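Local structure of dTDP-4-dehydrorhamnose reductase (Sulfolobus tokodaii, 2GGS) at residues Ala80-Ala85 / Tyr129-Lys134. The protein binds NADPH and probably reduces dTDP-4-dehydrorhamnose to dTDP-rhamnose. Residues are numbered along the deposited sequence.
Sequences AYKINA and YYGLSK. With NDP (NADPH dihydro-nicotinamide-adenine-dinucleotide phosphate), chain C.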
# COMPACT_ATOMS: atom_id res chain seq x y z
N ALA A 80 13.30 -0.61 8.97
CA ALA A 80 12.03 0.05 8.50
C ALA A 80 12.30 1.46 8.06
O ALA A 80 11.87 1.88 6.97
CB ALA A 80 10.99 0.02 9.60
N TYR A 81 13.04 2.22 8.86
CA TYR A 81 13.41 3.58 8.47
C TYR A 81 14.11 3.69 7.11
O TYR A 81 13.81 4.54 6.28
CB TYR A 81 14.23 4.27 9.59
CG TYR A 81 14.51 5.72 9.25
CD1 TYR A 81 13.57 6.71 9.54
CD2 TYR A 81 15.72 6.11 8.64
CE1 TYR A 81 13.81 8.06 9.24
CE2 TYR A 81 15.97 7.45 8.34
CZ TYR A 81 14.99 8.40 8.64
OH TYR A 81 15.23 9.70 8.35
N LYS A 82 15.09 2.85 6.86
CA LYS A 82 15.86 2.97 5.67
C LYS A 82 15.07 2.76 4.41
O LYS A 82 15.32 3.44 3.43
CB LYS A 82 16.98 1.93 5.67
CG LYS A 82 18.12 2.37 6.56
CD LYS A 82 19.44 1.95 5.93
CE LYS A 82 19.96 0.64 6.51
NZ LYS A 82 20.65 0.87 7.83
N ILE A 83 14.14 1.81 4.44
CA ILE A 83 13.37 1.51 3.22
C ILE A 83 12.09 2.36 3.18
O ILE A 83 11.77 2.89 2.12
CB ILE A 83 13.07 -0.00 3.02
CG1 ILE A 83 12.38 -0.32 1.68
CG2 ILE A 83 12.25 -0.58 4.20
CD1 ILE A 83 13.02 0.26 0.43
N ASN A 84 11.41 2.48 4.32
CA ASN A 84 10.10 3.16 4.32
C ASN A 84 10.21 4.67 4.31
O ASN A 84 9.26 5.37 3.86
CB ASN A 84 9.30 2.74 5.54
CG ASN A 84 8.77 1.33 5.42
OD1 ASN A 84 8.84 0.69 4.37
ND2 ASN A 84 8.17 0.87 6.52
N ALA A 85 11.34 5.18 4.78
CA ALA A 85 11.54 6.62 4.84
C ALA A 85 12.75 7.08 4.02
O ALA A 85 12.62 7.79 3.02
CB ALA A 85 11.63 7.10 6.30
N TYR A 129 5.48 1.73 14.58
CA TYR A 129 6.65 2.17 13.80
C TYR A 129 6.48 1.99 12.27
O TYR A 129 7.08 2.74 11.50
CB TYR A 129 7.98 1.59 14.33
CG TYR A 129 9.09 2.45 13.79
CD1 TYR A 129 9.27 3.75 14.28
CD2 TYR A 129 9.86 2.03 12.69
CE1 TYR A 129 10.24 4.61 13.72
CE2 TYR A 129 10.83 2.90 12.12
CZ TYR A 129 11.01 4.17 12.66
OH TYR A 129 11.92 5.05 12.08
N TYR A 130 5.70 1.02 11.83
CA TYR A 130 5.40 0.93 10.42
C TYR A 130 4.78 2.27 9.98
O TYR A 130 5.25 2.90 9.03
CB TYR A 130 4.43 -0.23 10.13
CG TYR A 130 3.85 -0.18 8.74
CD1 TYR A 130 4.64 -0.41 7.61
CD2 TYR A 130 2.50 0.13 8.55
CE1 TYR A 130 4.09 -0.36 6.33
CE2 TYR A 130 1.94 0.21 7.25
CZ TYR A 130 2.74 -0.04 6.15
OH TYR A 130 2.21 -0.01 4.88
N GLY A 131 3.75 2.69 10.71
CA GLY A 131 3.09 3.99 10.43
C GLY A 131 4.02 5.20 10.48
O GLY A 131 4.00 6.08 9.60
N LEU A 132 4.88 5.25 11.50
CA LEU A 132 5.83 6.37 11.64
C LEU A 132 6.86 6.36 10.51
O LEU A 132 7.12 7.40 9.90
CB LEU A 132 6.53 6.33 13.02
CG LEU A 132 7.48 7.54 13.18
CD1 LEU A 132 6.82 8.90 12.88
CD2 LEU A 132 8.10 7.53 14.58
N SER A 133 7.49 5.20 10.26
CA SER A 133 8.44 5.14 9.14
C SER A 133 7.79 5.57 7.82
O SER A 133 8.39 6.33 7.05
CB SER A 133 9.12 3.76 9.00
OG SER A 133 8.18 2.74 8.76
N LYS A 134 6.55 5.12 7.58
CA LYS A 134 5.83 5.54 6.40
C LYS A 134 5.54 7.04 6.42
O LYS A 134 5.71 7.71 5.40
CB LYS A 134 4.56 4.70 6.22
CG LYS A 134 4.87 3.22 5.82
CD LYS A 134 5.38 3.03 4.39
CE LYS A 134 4.37 3.46 3.31
NZ LYS A 134 4.89 3.30 1.93
PA NDP C . 4.24 -5.94 -0.48
O1A NDP C . 4.71 -6.35 0.86
O2A NDP C . 3.47 -6.99 -1.19
O5B NDP C . 5.44 -5.49 -1.41
C5B NDP C . 6.56 -4.82 -0.87
C4B NDP C . 7.45 -4.52 -2.05
O4B NDP C . 8.52 -3.70 -1.57
C3B NDP C . 8.01 -5.76 -2.72
O3B NDP C . 7.98 -5.57 -4.11
C2B NDP C . 9.45 -5.75 -2.21
O2B NDP C . 10.26 -6.37 -3.17
C1B NDP C . 9.70 -4.25 -2.14
N9A NDP C . 10.84 -3.94 -1.27
C8A NDP C . 10.91 -4.07 0.08
N7A NDP C . 12.16 -3.70 0.48
C5A NDP C . 12.86 -3.35 -0.61
C6A NDP C . 14.17 -2.92 -0.80
N6A NDP C . 15.04 -2.88 0.26
N1A NDP C . 14.57 -2.68 -2.08
C2A NDP C . 13.75 -2.82 -3.19
N3A NDP C . 12.46 -3.27 -3.00
C4A NDP C . 12.05 -3.53 -1.74
O3 NDP C . 3.44 -4.56 -0.18
PN NDP C . 2.07 -4.06 -0.88
O1N NDP C . 2.03 -4.25 -2.32
O2N NDP C . 1.03 -4.66 -0.01
O5D NDP C . 2.14 -2.51 -0.50
C5D NDP C . 2.39 -1.53 -1.50
C4D NDP C . 2.49 -0.14 -0.90
O4D NDP C . 1.26 0.16 -0.27
C3D NDP C . 3.57 0.03 0.16
O3D NDP C . 4.00 1.36 0.02
C2D NDP C . 2.83 -0.14 1.46
O2D NDP C . 3.53 0.51 2.52
C1D NDP C . 1.50 0.54 1.09
N1N NDP C . 0.41 0.08 1.95
C2N NDP C . 0.26 -1.28 2.12
C3N NDP C . -0.84 -1.81 2.76
C7N NDP C . -0.95 -3.30 2.91
O7N NDP C . -1.94 -3.83 3.75
N7N NDP C . -0.10 -4.09 2.25
C4N NDP C . -1.93 -0.91 3.31
C5N NDP C . -1.67 0.56 3.12
C6N NDP C . -0.52 0.98 2.43
P2B NDP C . 10.83 -7.91 -2.99
O1X NDP C . 11.21 -8.26 -4.37
O2X NDP C . 9.74 -8.77 -2.42
O3X NDP C . 12.03 -7.92 -2.00
O HOH W 1 7.60 4.14 1.96
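This is a buried helix-helix contact beside the cofactor, joining helix 77-97 to the start of helix 129-141 in the Rossmann fold. The segment axes approach to 8.6 Å and cross at 49°, their N-to-C directions nearer parallel than antiparallel. A80, N84 and S133 point toward the partner helix, and A85 CB rests 3.4 Å from S133 O. One direct hydrogen bond crosses the interface, from N84 ND2 to S133 OG (2.9 Å, nearly straight), while N84 OD1 accepts from the backbone of M67. The edge of the Y129 ring meets A80, CE2 to CB 3.8 Å. K134 NZ donates hydrogen bonds to I105 O and to nicotinamide-ribose hydroxyl O3D of NDP (2.9 Å); Y130 OH is hydrogen-bonded to O2D (2.8 Å). Y130, K134 and N84 probably correspond to the YxxxK pair and asparagine of short-chain dehydrogenases/reductases. Helix 77-97 widens into a pi-type turn at 81-85, and a water bridges N84 O and K134 NZ, 2.8 Å from each, consistent with the proton relay proposed for that family.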